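Local atomic coordinates of TPR repeat-containing protein (Cytophaga hutchinsonii, PDB entry 3U4T), a protein that is of unknown function but, as a tetratricopeptide-repeat protein built of stacked helical hairpins, probably serves as a scaffold for binding other proteins. Residues A[19-23]-A[46-50]; A[38-44]-A[59-63]; A[161-166]-A[181-186]; A[202-206]-A[219-224]; A[240-244]-A[256-261]. The protein carries 1 engineered substitution. All coordinates share one frame; numbering follows the deposited sequence.

Interaction 1 (A[19-23]-A[46-50]); sequences YAEAI and CYYEL
Helix 19-31 meets the C-terminal end of helix 40-49 where the CA atoms of Tyr-19 and Cys-46 stand 4.5 Å apart, and no hydrogen bond spans the two segments. Tyr-19 carries the contact on two sides of its ring. Over one face lies the aliphatic part of Glu-49, whose CB sits 3.8 Å from the centroid of the Tyr-19 ring and 15° off its normal, a CH-pi contact. At the ring edge, in plane, Cys-46 SG comes 3.5 Å from CD1 of Tyr-19, a sulfur-aromatic contact. The ring reaches both because CG of Tyr-19 is anti to its carbonyl carbon (chi1 -49°). With an alanine here, Cys-46 SG would probably lose the Tyr-19 ring edge and Glu-49 the ring face under its CB and CG. One turn on, Ile-23 divides its branches: CD1 lies over the face of the Tyr-47 ring, 4.1 Å from the centroid, while CG2 approaches OH of Tyr-47 at 3.5 Å. The same Ile-23 CD1 meets Leu-50 CD1 tip to tip at 3.8 Å. Cys-46 is closed in further by Ala-22, and its side chain also touches Phe-14 of helix 6-14. Side chains of two successive helices interlocking within a recognised tetratricopeptide-repeat range are consistent with the helix packing of such an array.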
# COMPACT_ATOMS: atom_id res chain seq x y z
N TYR A 19 6.90 -18.10 -14.35
CA TYR A 19 7.07 -18.90 -13.15
C TYR A 19 6.84 -20.39 -13.32
O TYR A 19 7.75 -21.17 -13.09
CB TYR A 19 6.19 -18.32 -12.05
CG TYR A 19 6.36 -16.83 -11.91
CD1 TYR A 19 7.62 -16.29 -11.61
CD2 TYR A 19 5.29 -15.96 -12.13
CE1 TYR A 19 7.81 -14.91 -11.52
CE2 TYR A 19 5.47 -14.58 -12.04
CZ TYR A 19 6.73 -14.07 -11.74
OH TYR A 19 6.91 -12.71 -11.64
N ALA A 20 5.64 -20.78 -13.73
CA ALA A 20 5.34 -22.20 -13.88
C ALA A 20 6.26 -22.87 -14.89
O ALA A 20 6.55 -24.07 -14.78
CB ALA A 20 3.88 -22.40 -14.28
N GLU A 21 6.70 -22.09 -15.88
CA GLU A 21 7.59 -22.60 -16.91
C GLU A 21 9.01 -22.64 -16.39
O GLU A 21 9.71 -23.62 -16.57
CB GLU A 21 7.58 -21.71 -18.15
CG GLU A 21 6.38 -21.88 -19.04
CD GLU A 21 5.16 -21.20 -18.49
OE1 GLU A 21 5.27 -20.02 -18.09
OE2 GLU A 21 4.09 -21.84 -18.47
N ALA A 22 9.43 -21.55 -15.76
CA ALA A 22 10.77 -21.48 -15.21
C ALA A 22 10.89 -22.62 -14.20
O ALA A 22 11.94 -23.22 -14.05
CB ALA A 22 10.99 -20.13 -14.53
N ILE A 23 9.78 -22.91 -13.53
CA ILE A 23 9.75 -23.98 -12.53
C ILE A 23 9.99 -25.35 -13.14
O ILE A 23 10.70 -26.17 -12.55
CB ILE A 23 8.39 -23.96 -11.78
CG1 ILE A 23 8.30 -22.69 -10.94
CG2 ILE A 23 8.25 -25.21 -10.91
CD1 ILE A 23 6.98 -22.46 -10.31
N CYS A 46 9.42 -17.78 -7.97
CA CYS A 46 8.38 -18.24 -8.88
C CYS A 46 7.22 -18.80 -8.03
O CYS A 46 6.08 -18.31 -8.11
CB CYS A 46 8.94 -19.31 -9.83
SG CYS A 46 10.15 -18.66 -11.07
N TYR A 47 7.51 -19.79 -7.19
CA TYR A 47 6.48 -20.38 -6.33
C TYR A 47 5.74 -19.31 -5.51
O TYR A 47 4.52 -19.37 -5.35
CB TYR A 47 7.10 -21.43 -5.40
CG TYR A 47 7.34 -22.78 -6.04
CD1 TYR A 47 6.30 -23.47 -6.66
CD2 TYR A 47 8.60 -23.39 -5.99
CE1 TYR A 47 6.50 -24.73 -7.22
CE2 TYR A 47 8.81 -24.66 -6.55
CZ TYR A 47 7.75 -25.31 -7.16
OH TYR A 47 7.95 -26.56 -7.71
N TYR A 48 6.49 -18.34 -4.99
CA TYR A 48 5.90 -17.26 -4.20
C TYR A 48 4.88 -16.44 -5.00
O TYR A 48 3.83 -16.06 -4.47
CB TYR A 48 7.00 -16.34 -3.68
CG TYR A 48 6.47 -15.07 -3.06
CD1 TYR A 48 6.03 -15.04 -1.74
CD2 TYR A 48 6.40 -13.89 -3.81
CE1 TYR A 48 5.52 -13.88 -1.18
CE2 TYR A 48 5.88 -12.72 -3.27
CZ TYR A 48 5.45 -12.72 -1.95
OH TYR A 48 4.93 -11.56 -1.42
N GLU A 49 5.19 -16.15 -6.26
CA GLU A 49 4.28 -15.37 -7.10
C GLU A 49 3.06 -16.21 -7.49
O GLU A 49 1.99 -15.67 -7.78
CB GLU A 49 5.00 -14.87 -8.36
CG GLU A 49 6.18 -13.92 -8.10
CD GLU A 49 5.78 -12.57 -7.54
OE1 GLU A 49 4.58 -12.22 -7.62
OE2 GLU A 49 6.66 -11.84 -7.03
N LEU A 50 3.22 -17.53 -7.48
CA LEU A 50 2.13 -18.45 -7.79
C LEU A 50 1.46 -18.88 -6.48
O LEU A 50 0.74 -19.88 -6.43
CB LEU A 50 2.64 -19.71 -8.51
CG LEU A 50 3.16 -19.60 -9.94
CD1 LEU A 50 3.45 -20.99 -10.50
CD2 LEU A 50 2.13 -18.89 -10.80

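Interaction 2 (A[38-44]-A[59-63]); sequences YIYNRRA and DIETY
Within the tetratricopeptide-repeat range, helices 40-49 and 53-64 form an antiparallel hairpin, and here Tyr-40 and Ala-44 face Tyr-63 and Asp-59; the short axes approach to 7.6 Å at 165°. At one end Arg-43 grips Asp-59 side-on with two nitrogens: NE gives a bond of 2.9 Å to OD2 of Asp-59, at 162°, and NH2 of Arg-43 gives one of 3.0 Å to OD1 of Asp-59. Both oxygens lie near the guanidinium plane and are met on their syn side, although the donors approach somewhat out of the carboxylate plane, the two groups being inclined to each other. A bend at chi3 of Arg-43 brings the guanidinium edge round to the carboxylate. NH2 also pairs with Glu-30 of helix 19-31, so the guanidinium bridges two carboxylates and ties a third helix to the pair. Beside the bridge, Ala-44 CB packs on Asp-59 CB at 3.5 Å. At the other end, the Asn-41 amide is stacked on the Tyr-63 ring, planes 7° apart, and Asn-41 CB stands over the ring centre, 3.3 Å from the Tyr-63 centroid. The Asn-41 ND2 bonds to Asp-76, so the amide is held at its polar end as well. Thr-62 CG2 covers the centre of one Tyr-40 face, with Ile-39 on the opposite face. Antiparallel helices this close fit the helical hairpin from which tetratricopeptide repeats are built.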
# COMPACT_ATOMS: atom_id res chain seq x y z
N TYR A 38 21.74 -20.85 -7.25
CA TYR A 38 20.91 -19.86 -7.93
C TYR A 38 19.67 -20.32 -8.65
O TYR A 38 18.99 -19.51 -9.27
CB TYR A 38 21.78 -19.02 -8.87
CG TYR A 38 22.91 -18.36 -8.13
CD1 TYR A 38 22.65 -17.47 -7.08
CD2 TYR A 38 24.24 -18.66 -8.43
CE1 TYR A 38 23.70 -16.90 -6.34
CE2 TYR A 38 25.29 -18.10 -7.70
CZ TYR A 38 25.02 -17.22 -6.66
OH TYR A 38 26.05 -16.67 -5.95
N ILE A 39 19.38 -21.62 -8.62
CA ILE A 39 18.16 -22.08 -9.26
C ILE A 39 17.09 -22.03 -8.17
O ILE A 39 15.91 -21.84 -8.44
CB ILE A 39 18.27 -23.53 -9.82
CG1 ILE A 39 18.34 -24.56 -8.68
CG2 ILE A 39 19.48 -23.64 -10.71
CD1 ILE A 39 18.27 -26.00 -9.18
N TYR A 40 17.54 -22.16 -6.92
CA TYR A 40 16.64 -22.19 -5.78
C TYR A 40 16.04 -20.85 -5.38
O TYR A 40 14.85 -20.78 -5.08
CB TYR A 40 17.35 -22.86 -4.60
CG TYR A 40 17.73 -24.29 -4.91
CD1 TYR A 40 16.76 -25.30 -4.92
CD2 TYR A 40 19.03 -24.63 -5.26
CE1 TYR A 40 17.08 -26.61 -5.27
CE2 TYR A 40 19.37 -25.95 -5.61
CZ TYR A 40 18.39 -26.93 -5.61
OH TYR A 40 18.71 -28.24 -5.94
N ASN A 41 16.82 -19.77 -5.37
CA ASN A 41 16.23 -18.50 -4.97
C ASN A 41 15.26 -18.00 -6.04
O ASN A 41 14.33 -17.26 -5.74
CB ASN A 41 17.30 -17.44 -4.68
CG ASN A 41 18.13 -17.07 -5.90
OD1 ASN A 41 18.39 -17.90 -6.77
ND2 ASN A 41 18.56 -15.82 -5.96
N ARG A 42 15.47 -18.43 -7.28
CA ARG A 42 14.61 -18.02 -8.38
C ARG A 42 13.33 -18.86 -8.39
O ARG A 42 12.24 -18.34 -8.63
CB ARG A 42 15.35 -18.17 -9.71
CG ARG A 42 16.45 -17.14 -9.90
CD ARG A 42 17.15 -17.29 -11.25
NE ARG A 42 18.12 -16.22 -11.49
CZ ARG A 42 19.22 -16.02 -10.76
NH1 ARG A 42 19.50 -16.81 -9.74
NH2 ARG A 42 20.03 -15.01 -11.07
N ARG A 43 13.47 -20.15 -8.12
CA ARG A 43 12.31 -21.02 -8.10
C ARG A 43 11.47 -20.62 -6.90
O ARG A 43 10.24 -20.65 -6.95
CB ARG A 43 12.74 -22.49 -7.98
CG ARG A 43 11.66 -23.49 -8.38
CD ARG A 43 12.23 -24.90 -8.54
NE ARG A 43 12.56 -25.53 -7.26
CZ ARG A 43 13.11 -26.73 -7.14
NH1 ARG A 43 13.40 -27.46 -8.21
NH2 ARG A 43 13.34 -27.23 -5.93
N ALA A 44 12.13 -20.22 -5.82
CA ALA A 44 11.43 -19.80 -4.62
C ALA A 44 10.50 -18.64 -4.97
O ALA A 44 9.32 -18.65 -4.62
CB ALA A 44 12.42 -19.39 -3.55
N ASP A 59 12.25 -23.82 -0.91
CA ASP A 59 13.23 -23.35 -1.89
C ASP A 59 14.13 -22.24 -1.40
O ASP A 59 15.34 -22.26 -1.63
CB ASP A 59 12.52 -22.88 -3.16
CG ASP A 59 12.26 -24.00 -4.16
OD1 ASP A 59 12.68 -25.15 -3.92
OD2 ASP A 59 11.62 -23.71 -5.19
N ILE A 60 13.57 -21.25 -0.71
CA ILE A 60 14.40 -20.16 -0.25
C ILE A 60 15.33 -20.66 0.86
O ILE A 60 16.40 -20.08 1.09
CB ILE A 60 13.56 -18.98 0.27
CG1 ILE A 60 14.45 -17.74 0.38
CG2 ILE A 60 12.94 -19.31 1.59
CD1 ILE A 60 15.01 -17.29 -0.95
N GLU A 61 14.94 -21.74 1.53
CA GLU A 61 15.78 -22.27 2.60
C GLU A 61 16.85 -23.19 2.03
O GLU A 61 17.95 -23.28 2.56
CB GLU A 61 14.90 -23.00 3.65
CG GLU A 61 13.88 -22.04 4.29
CD GLU A 61 13.07 -22.66 5.42
OE1 GLU A 61 12.61 -23.82 5.27
OE2 GLU A 61 12.88 -21.98 6.45
N THR A 62 16.54 -23.86 0.93
CA THR A 62 17.51 -24.72 0.29
C THR A 62 18.54 -23.74 -0.25
O THR A 62 19.75 -23.94 -0.14
CB THR A 62 16.87 -25.51 -0.86
OG1 THR A 62 16.00 -26.51 -0.33
CG2 THR A 62 17.95 -26.17 -1.72
N TYR A 63 18.06 -22.65 -0.84
CA TYR A 63 18.96 -21.63 -1.35
C TYR A 63 19.97 -21.19 -0.28
O TYR A 63 21.18 -21.25 -0.51
CB TYR A 63 18.15 -20.42 -1.80
CG TYR A 63 18.99 -19.23 -2.19
CD1 TYR A 63 19.77 -19.26 -3.34
CD2 TYR A 63 18.99 -18.08 -1.42
CE1 TYR A 63 20.53 -18.16 -3.72
CE2 TYR A 63 19.74 -16.97 -1.79
CZ TYR A 63 20.51 -17.02 -2.95
OH TYR A 63 21.25 -15.94 -3.33

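Interaction 3 (A[161-166]-A[181-186]); sequences ADSSFV and WRARAN
Arg-182 and Asp-162 form a two-nitrogen salt bridge across antiparallel helices 158-171 and 176-189, whose short axes run at 165° and 8.8 Å. NE of Arg-182 bonds OD1 of Asp-162 at 2.9 Å and 166°, and NH2 of Arg-182 bonds OD2 of Asp-162 at 3.1 Å, so each carboxylate oxygen has a donor. The acceptors lie in the guanidinium plane, but the donors stand above the carboxylate plane, the two groups being inclined to each other. Bends at chi2 and chi3 of Arg-182 fold its chain back to this position. Val-166 CG2 then covers the centre of one guanidinium face, 3.5 Å from Arg-182 CZ. Asn-186 ND2 bonds the Arg-182 backbone O at 2.9 Å; that oxygen also receives Asn-186 N, from the opposite face of its plane. The apolar half lies beside these bonds: Trp-181 CB is 3.3 Å from the centroid of the Phe-165 ring and only 5° off its normal, while Ala-185 CB meets the edge of that ring. The Trp-181 ring meets Tyr-153 edge-to-face. A partly exposed ion pair beside an aromatic contact is consistent with neighbouring antiparallel helices of a tetratricopeptide-repeat solenoid.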
# COMPACT_ATOMS: atom_id res chain seq x y z
N ALA A 161 -0.79 14.14 9.69
CA ALA A 161 -1.30 13.34 8.58
C ALA A 161 -1.55 14.28 7.41
O ALA A 161 -1.27 13.94 6.25
CB ALA A 161 -2.62 12.65 8.97
N ASP A 162 -2.06 15.48 7.70
CA ASP A 162 -2.36 16.47 6.67
C ASP A 162 -1.12 16.90 5.91
O ASP A 162 -1.10 16.87 4.69
CB ASP A 162 -3.04 17.70 7.31
CG ASP A 162 -3.87 18.52 6.31
OD1 ASP A 162 -4.34 17.95 5.31
OD2 ASP A 162 -4.08 19.73 6.55
N SER A 163 -0.08 17.29 6.65
CA SER A 163 1.17 17.73 6.03
C SER A 163 1.74 16.64 5.15
O SER A 163 2.25 16.89 4.05
CB SER A 163 2.20 18.08 7.10
OG SER A 163 1.69 19.07 7.98
N SER A 164 1.64 15.41 5.63
CA SER A 164 2.14 14.26 4.90
C SER A 164 1.29 14.05 3.65
O SER A 164 1.78 13.59 2.62
CB SER A 164 2.12 13.02 5.80
OG SER A 164 2.53 11.86 5.09
N PHE A 165 0.00 14.38 3.73
CA PHE A 165 -0.86 14.23 2.56
C PHE A 165 -0.59 15.39 1.60
O PHE A 165 -0.73 15.24 0.39
CB PHE A 165 -2.34 14.18 2.96
CG PHE A 165 -2.72 12.95 3.73
CD1 PHE A 165 -2.31 11.68 3.28
CD2 PHE A 165 -3.45 13.04 4.91
CE1 PHE A 165 -2.65 10.53 4.01
CE2 PHE A 165 -3.79 11.90 5.63
CZ PHE A 165 -3.39 10.65 5.18
N VAL A 166 -0.21 16.54 2.15
CA VAL A 166 0.12 17.70 1.33
C VAL A 166 1.32 17.31 0.47
O VAL A 166 1.47 17.79 -0.65
CB VAL A 166 0.53 18.92 2.18
CG1 VAL A 166 1.23 19.94 1.31
CG2 VAL A 166 -0.70 19.54 2.82
N TRP A 181 -7.72 12.14 1.45
CA TRP A 181 -7.08 12.07 2.77
C TRP A 181 -6.88 13.40 3.45
O TRP A 181 -6.95 13.48 4.67
CB TRP A 181 -5.77 11.27 2.70
CG TRP A 181 -6.06 9.79 2.66
CD1 TRP A 181 -6.15 8.99 1.55
CD2 TRP A 181 -6.46 8.97 3.77
NE1 TRP A 181 -6.58 7.74 1.90
CE2 TRP A 181 -6.78 7.70 3.26
CE3 TRP A 181 -6.58 9.20 5.15
CZ2 TRP A 181 -7.22 6.65 4.07
CZ3 TRP A 181 -7.01 8.17 5.96
CH2 TRP A 181 -7.33 6.90 5.41
N ARG A 182 -6.64 14.45 2.67
CA ARG A 182 -6.51 15.78 3.26
C ARG A 182 -7.89 16.08 3.84
O ARG A 182 -8.03 16.63 4.93
CB ARG A 182 -6.20 16.84 2.21
CG ARG A 182 -4.79 16.82 1.69
CD ARG A 182 -4.37 18.25 1.38
NE ARG A 182 -4.32 19.07 2.60
CZ ARG A 182 -4.10 20.38 2.61
NH1 ARG A 182 -3.92 21.04 1.47
NH2 ARG A 182 -4.04 21.03 3.76
N ALA A 183 -8.91 15.70 3.08
CA ALA A 183 -10.28 15.92 3.51
C ALA A 183 -10.49 15.21 4.85
O ALA A 183 -10.91 15.83 5.82
CB ALA A 183 -11.25 15.37 2.47
N ARG A 184 -10.18 13.92 4.89
CA ARG A 184 -10.34 13.13 6.09
C ARG A 184 -9.50 13.66 7.25
O ARG A 184 -9.96 13.70 8.39
CB ARG A 184 -9.97 11.68 5.80
CG ARG A 184 -10.98 11.01 4.90
CD ARG A 184 -10.57 9.60 4.57
NE ARG A 184 -11.62 8.83 3.91
CZ ARG A 184 -11.43 7.60 3.44
NH1 ARG A 184 -10.25 7.04 3.56
NH2 ARG A 184 -12.42 6.95 2.86
N ALA A 185 -8.28 14.08 6.95
CA ALA A 185 -7.41 14.61 7.98
C ALA A 185 -8.01 15.89 8.58
O ALA A 185 -7.93 16.12 9.79
CB ALA A 185 -6.05 14.89 7.40
N ASN A 186 -8.61 16.72 7.73
CA ASN A 186 -9.22 17.97 8.20
C ASN A 186 -10.57 17.76 8.89
O ASN A 186 -10.92 18.49 9.83
CB ASN A 186 -9.31 18.96 7.04
CG ASN A 186 -8.00 19.72 6.83
OD1 ASN A 186 -7.74 20.71 7.50
ND2 ASN A 186 -7.18 19.26 5.90

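Interaction 4 (A[202-206]-A[219-224]); sequences YEKLI and ELIEAN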
# COMPACT_ATOMS: atom_id res chain seq x y z
N TYR A 202 -12.97 18.06 -0.10
CA TYR A 202 -13.97 17.17 -0.68
C TYR A 202 -14.51 17.81 -1.97
O TYR A 202 -14.88 17.10 -2.92
CB TYR A 202 -15.12 16.91 0.31
CG TYR A 202 -14.87 15.76 1.26
CD1 TYR A 202 -14.41 14.53 0.79
CD2 TYR A 202 -15.07 15.89 2.64
CE1 TYR A 202 -14.15 13.46 1.66
CE2 TYR A 202 -14.82 14.81 3.52
CZ TYR A 202 -14.36 13.61 3.01
OH TYR A 202 -14.07 12.56 3.85
N GLU A 203 -14.54 19.14 -2.00
CA GLU A 203 -15.03 19.84 -3.19
C GLU A 203 -14.03 19.59 -4.31
O GLU A 203 -14.43 19.33 -5.44
CB GLU A 203 -15.20 21.34 -2.92
CG GLU A 203 -16.41 21.64 -2.06
CD GLU A 203 -16.56 23.11 -1.72
OE1 GLU A 203 -15.53 23.75 -1.40
OE2 GLU A 203 -17.70 23.62 -1.75
N LYS A 204 -12.74 19.65 -3.99
CA LYS A 204 -11.72 19.40 -5.00
C LYS A 204 -11.74 17.92 -5.41
O LYS A 204 -11.49 17.58 -6.56
CB LYS A 204 -10.34 19.77 -4.47
CG LYS A 204 -9.82 21.11 -4.98
CD LYS A 204 -9.41 21.03 -6.45
CE LYS A 204 -8.74 22.32 -6.93
NZ LYS A 204 -7.95 22.11 -8.19
N LEU A 205 -12.06 17.05 -4.45
CA LEU A 205 -12.14 15.62 -4.71
C LEU A 205 -13.20 15.35 -5.78
O LEU A 205 -13.00 14.55 -6.69
CB LEU A 205 -12.53 14.87 -3.45
CG LEU A 205 -12.52 13.37 -3.72
CD1 LEU A 205 -11.08 12.89 -3.74
CD2 LEU A 205 -13.27 12.64 -2.64
N ILE A 206 -14.34 16.02 -5.63
CA ILE A 206 -15.42 15.87 -6.60
C ILE A 206 -14.97 16.54 -7.90
O ILE A 206 -15.34 16.10 -8.99
CB ILE A 206 -16.72 16.57 -6.10
CG1 ILE A 206 -17.27 15.84 -4.88
CG2 ILE A 206 -17.75 16.61 -7.21
CD1 ILE A 206 -18.46 16.55 -4.23
N GLU A 219 -15.63 7.36 -3.31
CA GLU A 219 -15.04 8.65 -2.95
C GLU A 219 -16.06 9.78 -3.18
O GLU A 219 -16.22 10.67 -2.33
CB GLU A 219 -13.76 8.94 -3.76
CG GLU A 219 -12.58 7.98 -3.57
CD GLU A 219 -12.81 6.61 -4.20
OE1 GLU A 219 -13.47 6.53 -5.25
OE2 GLU A 219 -12.30 5.61 -3.65
N LEU A 220 -16.74 9.76 -4.32
CA LEU A 220 -17.72 10.79 -4.64
C LEU A 220 -18.89 10.79 -3.66
O LEU A 220 -19.40 11.84 -3.26
CB LEU A 220 -18.24 10.60 -6.07
CG LEU A 220 -17.25 11.05 -7.14
CD1 LEU A 220 -17.67 10.49 -8.48
CD2 LEU A 220 -17.17 12.60 -7.17
N ILE A 221 -19.31 9.59 -3.27
CA ILE A 221 -20.41 9.46 -2.34
C ILE A 221 -20.00 10.04 -0.99
O ILE A 221 -20.78 10.75 -0.36
CB ILE A 221 -20.81 7.98 -2.19
CG1 ILE A 221 -21.58 7.55 -3.45
CG2 ILE A 221 -21.65 7.77 -0.94
CD1 ILE A 221 -22.08 6.12 -3.42
N GLU A 222 -18.77 9.74 -0.57
CA GLU A 222 -18.26 10.26 0.71
C GLU A 222 -18.17 11.78 0.65
O GLU A 222 -18.54 12.48 1.59
CB GLU A 222 -16.87 9.67 1.00
CG GLU A 222 -16.19 10.23 2.26
CD GLU A 222 -14.84 9.57 2.51
OE1 GLU A 222 -13.95 10.17 3.15
OE2 GLU A 222 -14.68 8.43 2.04
N ALA A 223 -17.65 12.29 -0.46
CA ALA A 223 -17.50 13.72 -0.65
C ALA A 223 -18.87 14.40 -0.61
O ALA A 223 -19.06 15.38 0.09
CB ALA A 223 -16.80 13.99 -1.96
N ASN A 224 -19.82 13.86 -1.36
CA ASN A 224 -21.15 14.46 -1.39
C ASN A 224 -21.88 14.36 -0.06
O ASN A 224 -22.63 15.26 0.31
CB ASN A 224 -21.99 13.83 -2.50
CG ASN A 224 -21.69 14.43 -3.86
OD1 ASN A 224 -22.07 15.56 -4.16
ND2 ASN A 224 -21.00 13.67 -4.70
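Ala-223 and Ile-206 meet in the apolar part of this interface, formed where the short axes of helices 199-209 and 217-233 cross at 143° with a closest approach of 9.0 Å. Ala-223 CB points toward helix 199-209 and meets three of its side chains: Ile-206 CG1 comes within 3.5 Å of Ala-223 CB, tighter than a usual carbon contact, and Leu-205 CD2 and Tyr-202 CD1 also touch it. Leu-220 CD2 lies 4.0 Å from Ile-206 CG1, and Ile-206 CD1 also reaches the Asn-224 amide. Such packing is consistent with successive helices of a tetratricopeptide-like array.

The polar contribution is one hydrogen bond, from Tyr-202 OH to OE1 of Glu-222, at 2.5 Å so short that its exact length is uncertain at this resolution. The oxygen meets the ring edge in plane, while the carboxylate is turned 69° to the ring. Glu-222 arrives extended, with CG anti to the backbone N (chi1 175°). Within helix 217-233, Asn-224 ND2 bonds Leu-220 O at 2.8 Å, and Asn-224 OD1 bonds Asn-246. The chemistry implies a carboxylate shared between a phenol and Arg-184 of helix 176-189, whose salt bridge would probably favour the ionised form, beside the Ala-223 and Ile-206 apolar contacts.

Interaction 5 (A[240-244]-A[256-261]); sequences ADAAW and KAIDGL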
# COMPACT_ATOMS: atom_id res chain seq x y z
N ALA A 240 -27.86 21.19 -0.17
CA ALA A 240 -27.83 19.88 0.48
C ALA A 240 -28.60 18.84 -0.32
O ALA A 240 -28.15 17.70 -0.47
CB ALA A 240 -28.40 19.98 1.88
N ASP A 241 -29.75 19.23 -0.86
CA ASP A 241 -30.53 18.31 -1.65
C ASP A 241 -29.78 17.91 -2.93
O ASP A 241 -29.82 16.75 -3.36
CB ASP A 241 -31.88 18.92 -2.00
CG ASP A 241 -32.82 18.96 -0.81
OD1 ASP A 241 -32.52 18.29 0.21
OD2 ASP A 241 -33.85 19.66 -0.90
N ALA A 242 -29.10 18.88 -3.52
CA ALA A 242 -28.34 18.64 -4.74
C ALA A 242 -27.26 17.59 -4.48
O ALA A 242 -27.02 16.71 -5.31
CB ALA A 242 -27.70 19.94 -5.24
N ALA A 243 -26.61 17.69 -3.33
CA ALA A 243 -25.56 16.75 -2.98
C ALA A 243 -26.21 15.38 -2.78
O ALA A 243 -25.69 14.36 -3.24
CB ALA A 243 -24.84 17.20 -1.72
N TRP A 244 -27.36 15.37 -2.10
CA TRP A 244 -28.08 14.14 -1.85
C TRP A 244 -28.46 13.53 -3.18
O TRP A 244 -28.59 12.30 -3.30
CB TRP A 244 -29.35 14.41 -1.03
CG TRP A 244 -29.11 14.60 0.44
CD1 TRP A 244 -29.65 15.57 1.23
CD2 TRP A 244 -28.31 13.78 1.30
NE1 TRP A 244 -29.23 15.41 2.53
CE2 TRP A 244 -28.42 14.32 2.61
CE3 TRP A 244 -27.53 12.64 1.11
CZ2 TRP A 244 -27.76 13.76 3.70
CZ3 TRP A 244 -26.87 12.08 2.20
CH2 TRP A 244 -27.00 12.65 3.48
N LYS A 256 -29.13 6.68 2.98
CA LYS A 256 -28.85 7.96 3.62
C LYS A 256 -29.38 9.12 2.78
O LYS A 256 -30.01 10.05 3.29
CB LYS A 256 -27.35 8.18 3.83
CG LYS A 256 -26.69 7.37 4.94
CD LYS A 256 -26.23 5.99 4.47
CE LYS A 256 -27.39 5.02 4.29
NZ LYS A 256 -27.49 4.50 2.89
N ALA A 257 -29.10 9.08 1.48
CA ALA A 257 -29.54 10.14 0.57
C ALA A 257 -31.05 10.13 0.35
O ALA A 257 -31.66 11.18 0.11
CB ALA A 257 -28.82 10.00 -0.77
N ILE A 258 -31.65 8.96 0.44
CA ILE A 258 -33.09 8.85 0.25
C ILE A 258 -33.80 9.53 1.41
O ILE A 258 -34.69 10.37 1.20
CB ILE A 258 -33.51 7.38 0.16
CG1 ILE A 258 -33.06 6.78 -1.17
CG2 ILE A 258 -35.01 7.25 0.30
CD1 ILE A 258 -33.24 5.28 -1.27
N ASP A 259 -33.39 9.19 2.62
CA ASP A 259 -33.99 9.74 3.84
C ASP A 259 -33.65 11.21 4.08
O ASP A 259 -34.36 11.91 4.81
CB ASP A 259 -33.56 8.90 5.03
CG ASP A 259 -33.89 7.43 4.86
OD1 ASP A 259 -35.08 7.11 4.65
OD2 ASP A 259 -32.97 6.59 4.92
N GLY A 260 -32.56 11.67 3.48
CA GLY A 260 -32.17 13.06 3.64
C GLY A 260 -33.02 13.94 2.74
O GLY A 260 -33.05 15.16 2.90
N LEU A 261 -33.72 13.31 1.79
CA LEU A 261 -34.58 14.04 0.85
C LEU A 261 -36.06 14.06 1.21
O LEU A 261 -36.77 15.00 0.85
CB LEU A 261 -34.42 13.45 -0.55
CG LEU A 261 -33.14 13.80 -1.31
CD1 LEU A 261 -33.11 13.01 -2.61
CD2 LEU A 261 -33.09 15.32 -1.57
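Trp-244 meets Ala-257 obliquely, its CE3 3.3 Å from Ala-257 CA and 3.5 Å from Ala-257 CB. Over one face of the indole pass the backbone atoms of helix 255-261: Gly-260 CA is 4.2 Å from the centroid of the Trp-244 five-membered ring, 20° off its normal, and Lys-256 O lies over the same face, offset toward the rim. The absence of a side chain at Gly-260 allows this approach, since a beta carbon there would clash with the indole. At the base of the tryptophan, Leu-261 CG touches CB of Trp-244 at 3.8 Å, and CD2 of the same leucine comes 3.5 Å from OD1 of Asp-241, an apolar branch laid beside a carboxylate oxygen. No hydrogen bond joins the segments. The two helices, 237-250 and 255-261, run antiparallel at 149°, with short axes 9.5 Å apart at closest, in the helical-hairpin geometry of a tetratricopeptide-like array near the C-terminal end of the chain. An alanine in place of Trp-244 is likely to open a gap between the two helices and leave Ala-257 and Gly-260 without the ring they pack on. CG of Trp-244 lies anti to its carbonyl carbon (chi1 -79°), which turns the indole toward helix 255-261. Farther out, Tyr-229 of helix 217-233 meets the Trp-244 ring edge-to-face and Ala-228 touches its side chain, while Ile-247 and Leu-248 pack against Ala-257.

Interactions 1 and 2 share helix 40-49 and alternate along the chain; their centres lie 11 Å apart and they touch where Tyr-47 CD2 comes 3.1 Å from Asp-59 OD2. On the opposite side of the chain's centre from these two, interactions 3 and 4 lie 14 Å apart between centres and are joined by a salt bridge, Arg-184 NE to Glu-222 OE1 at 2.8 Å. Interaction 5 follows at a further 14 Å from interaction 4, touching it through Asn-224 O and Ala-243 CB. The two groups do not meet: interactions 1 and 3 are about 23 Å apart at nearest atoms, and interactions 2 and 5 have centres 58 Å apart, consistent with an elongated solenoid.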